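Local coordinates for ripening-associated protein (Musa acuminata, PDB 4PIT), which is a jacalin-related banana lectin that binds mannose sugars, with dimannose held in two pockets, at residues H63-Q68 with L92-N97. The protein carries 1 engineered substitution. Residues are numbered along the deposited sequence; the frame is centred on the assembly and turned at random.
Sequences HEIVLQ and LGFSTN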
loop_
_atom_site.group_PDB
_atom_site.type_symbol
_atom_site.label_atom_id
_atom_site.label_comp_id
_atom_site.label_asym_id
_atom_site.label_seq_id
_atom_site.Cartn_x
_atom_site.Cartn_y
_atom_site.Cartn_z
ATOM N N HIS B 63 -23.102 -1.980 -3.653
ATOM C CA HIS B 63 -22.732 -0.569 -3.568
ATOM C C HIS B 63 -21.852 -0.268 -4.775
ATOM O O HIS B 63 -20.747 -0.819 -4.879
ATOM C CB HIS B 63 -21.993 -0.306 -2.251
ATOM C CG HIS B 63 -22.754 -0.772 -1.051
ATOM N ND1 HIS B 63 -23.807 -0.028 -0.538
ATOM C CD2 HIS B 63 -22.611 -1.902 -0.318
ATOM C CE1 HIS B 63 -24.257 -0.716 0.507
ATOM N NE2 HIS B 63 -23.585 -1.857 0.670
ATOM N N GLU B 64 -22.318 0.585 -5.696
ATOM C CA GLU B 64 -21.590 0.808 -6.937
ATOM C C GLU B 64 -20.763 2.057 -6.947
ATOM O O GLU B 64 -21.176 3.122 -6.447
ATOM C CB GLU B 64 -22.560 0.867 -8.118
ATOM C CG GLU B 64 -22.028 0.223 -9.386
ATOM C CD GLU B 64 -23.129 -0.023 -10.410
ATOM O OE1 GLU B 64 -24.308 0.301 -10.130
ATOM O OE2 GLU B 64 -22.807 -0.543 -11.499
ATOM N N ILE B 65 -19.604 1.930 -7.585
ATOM C CA ILE B 65 -18.687 3.004 -7.894
ATOM C C ILE B 65 -18.638 3.062 -9.401
ATOM O O ILE B 65 -18.048 2.167 -10.013
ATOM C CB ILE B 65 -17.277 2.798 -7.280
ATOM C CG1 ILE B 65 -17.367 2.626 -5.749
ATOM C CG2 ILE B 65 -16.333 3.968 -7.684
ATOM C CD1 ILE B 65 -15.998 2.238 -5.100
ATOM N N VAL B 66 -19.317 4.039 -10.021
ATOM C CA VAL B 66 -19.350 4.151 -11.477
ATOM C C VAL B 66 -18.470 5.316 -11.851
ATOM O O VAL B 66 -18.789 6.467 -11.503
ATOM C CB VAL B 66 -20.802 4.320 -12.019
ATOM C CG1 VAL B 66 -20.840 4.305 -13.552
ATOM C CG2 VAL B 66 -21.741 3.260 -11.467
ATOM N N LEU B 67 -17.352 5.041 -12.520
ATOM C CA LEU B 67 -16.410 6.107 -12.863
ATOM C C LEU B 67 -16.924 7.027 -13.962
ATOM O O LEU B 67 -17.281 6.570 -15.046
ATOM C CB LEU B 67 -15.046 5.527 -13.256
ATOM C CG LEU B 67 -14.390 4.656 -12.173
ATOM C CD1 LEU B 67 -13.095 4.008 -12.724
ATOM C CD2 LEU B 67 -14.101 5.476 -10.912
ATOM N N GLN B 68 -16.909 8.330 -13.678
ATOM C CA GLN B 68 -17.290 9.343 -14.672
ATOM C C GLN B 68 -16.108 9.567 -15.642
ATOM O O GLN B 68 -14.989 9.087 -15.395
ATOM C CB GLN B 68 -17.690 10.644 -13.962
ATOM C CG GLN B 68 -18.870 10.452 -13.008
ATOM C CD GLN B 68 -18.895 11.463 -11.889
ATOM O OE1 GLN B 68 -18.567 11.160 -10.730
ATOM N NE2 GLN B 68 -19.307 12.680 -12.206
ATOM N N LEU B 92 -14.271 -2.376 3.050
ATOM C CA LEU B 92 -13.508 -1.983 1.861
ATOM C C LEU B 92 -14.070 -0.696 1.289
ATOM O O LEU B 92 -15.266 -0.578 1.033
ATOM C CB LEU B 92 -13.552 -3.103 0.808
ATOM C CG LEU B 92 -12.820 -2.836 -0.531
ATOM C CD1 LEU B 92 -11.314 -2.755 -0.311
ATOM C CD2 LEU B 92 -13.093 -3.959 -1.513
ATOM N N GLY B 93 -13.176 0.230 1.022
ATOM C CA GLY B 93 -13.567 1.465 0.368
ATOM C C GLY B 93 -12.537 1.909 -0.641
ATOM O O GLY B 93 -11.436 1.350 -0.716
ATOM N N PHE B 94 -12.910 2.940 -1.425
ATOM C CA PHE B 94 -12.022 3.496 -2.450
ATOM C C PHE B 94 -12.160 4.984 -2.515
ATOM O O PHE B 94 -13.242 5.518 -2.229
ATOM C CB PHE B 94 -12.399 2.952 -3.846
ATOM C CG PHE B 94 -12.078 1.496 -4.060
ATOM C CD1 PHE B 94 -13.004 0.507 -3.737
ATOM C CD2 PHE B 94 -10.848 1.110 -4.579
ATOM C CE1 PHE B 94 -12.703 -0.850 -3.938
ATOM C CE2 PHE B 94 -10.545 -0.255 -4.775
ATOM C CZ PHE B 94 -11.478 -1.221 -4.451
ATOM N N SER B 95 -11.106 5.643 -2.989
ATOM C CA SER B 95 -11.091 7.066 -3.294
ATOM C C SER B 95 -10.871 7.249 -4.773
ATOM O O SER B 95 -10.088 6.524 -5.370
ATOM C CB SER B 95 -9.944 7.776 -2.557
ATOM O OG SER B 95 -9.958 7.506 -1.168
ATOM N N THR B 96 -11.555 8.214 -5.368
ATOM C CA THR B 96 -11.257 8.624 -6.728
ATOM C C THR B 96 -10.721 10.043 -6.627
ATOM O O THR B 96 -10.701 10.631 -5.549
ATOM C CB THR B 96 -12.441 8.522 -7.688
ATOM O OG1 THR B 96 -13.362 9.584 -7.392
ATOM C CG2 THR B 96 -13.120 7.154 -7.693
ATOM N N ASN B 97 -10.317 10.609 -7.761
ATOM C CA ASN B 97 -9.869 11.994 -7.775
ATOM C C ASN B 97 -11.071 12.937 -7.563
ATOM O O ASN B 97 -10.866 14.137 -7.385
ATOM C CB ASN B 97 -9.155 12.288 -9.095
ATOM C CG ASN B 97 -10.005 12.024 -10.320
ATOM O OD1 ASN B 97 -10.671 10.994 -10.439
ATOM N ND2 ASN B 97 -9.986 12.942 -11.284
#
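Ile65 and Phe94 meet where two sheets of the lectin face each other, the end of the isoleucine coming down on the near part of the phenylalanine side chain. The methyl CD1 does the touching: it lies 3.7 Å from Phe94 CD1 and 3.9 Å from Phe94 CB, close to the junction of ring and CB, meeting the ring obliquely. The two side chains cross at about a right angle. With CG1 anti to its own carbonyl carbon (chi1 -57°) and CD1 extended beyond it, Ile65 reaches toward the other sheet, while its other branch, CG2, is left beside the carbonyl carbon.

Two residues further along, Leu67, just past the end of strand 61-66, makes a lighter contact with Thr96, the last residue of strand 86-96. Here Leu67 CD2 stands 3.8 Å from Thr96 CG2, and the side chains slide past each other in opposite directions. Threonine presents its methyl to the leucine, whereas its hydroxyl OG1 is hydrogen-bonded to Glu71 OE2 and to the backbone nitrogens of Lys98 and Lys99, so the polar end of this buried residue is satisfied at the strand's end.

The two strands run in roughly the same direction on separate, facing sheets, meeting through side-chain carbon atoms, with the CA atoms of Ile65 and Phe94 8.6 Å apart, as expected for two of the three sheets of the jacalin-type beta-prism. Strand 61-66 is the edge of its sheet, paired with strand 25-33, whose Ile31 also touches Phe94; strand 86-96 lies inside the next sheet, between strand 73-83, which packs Leu73 and Met76 against Phe94, and strand 100-104, whose Tyr101 touches both Ile65 and Thr96.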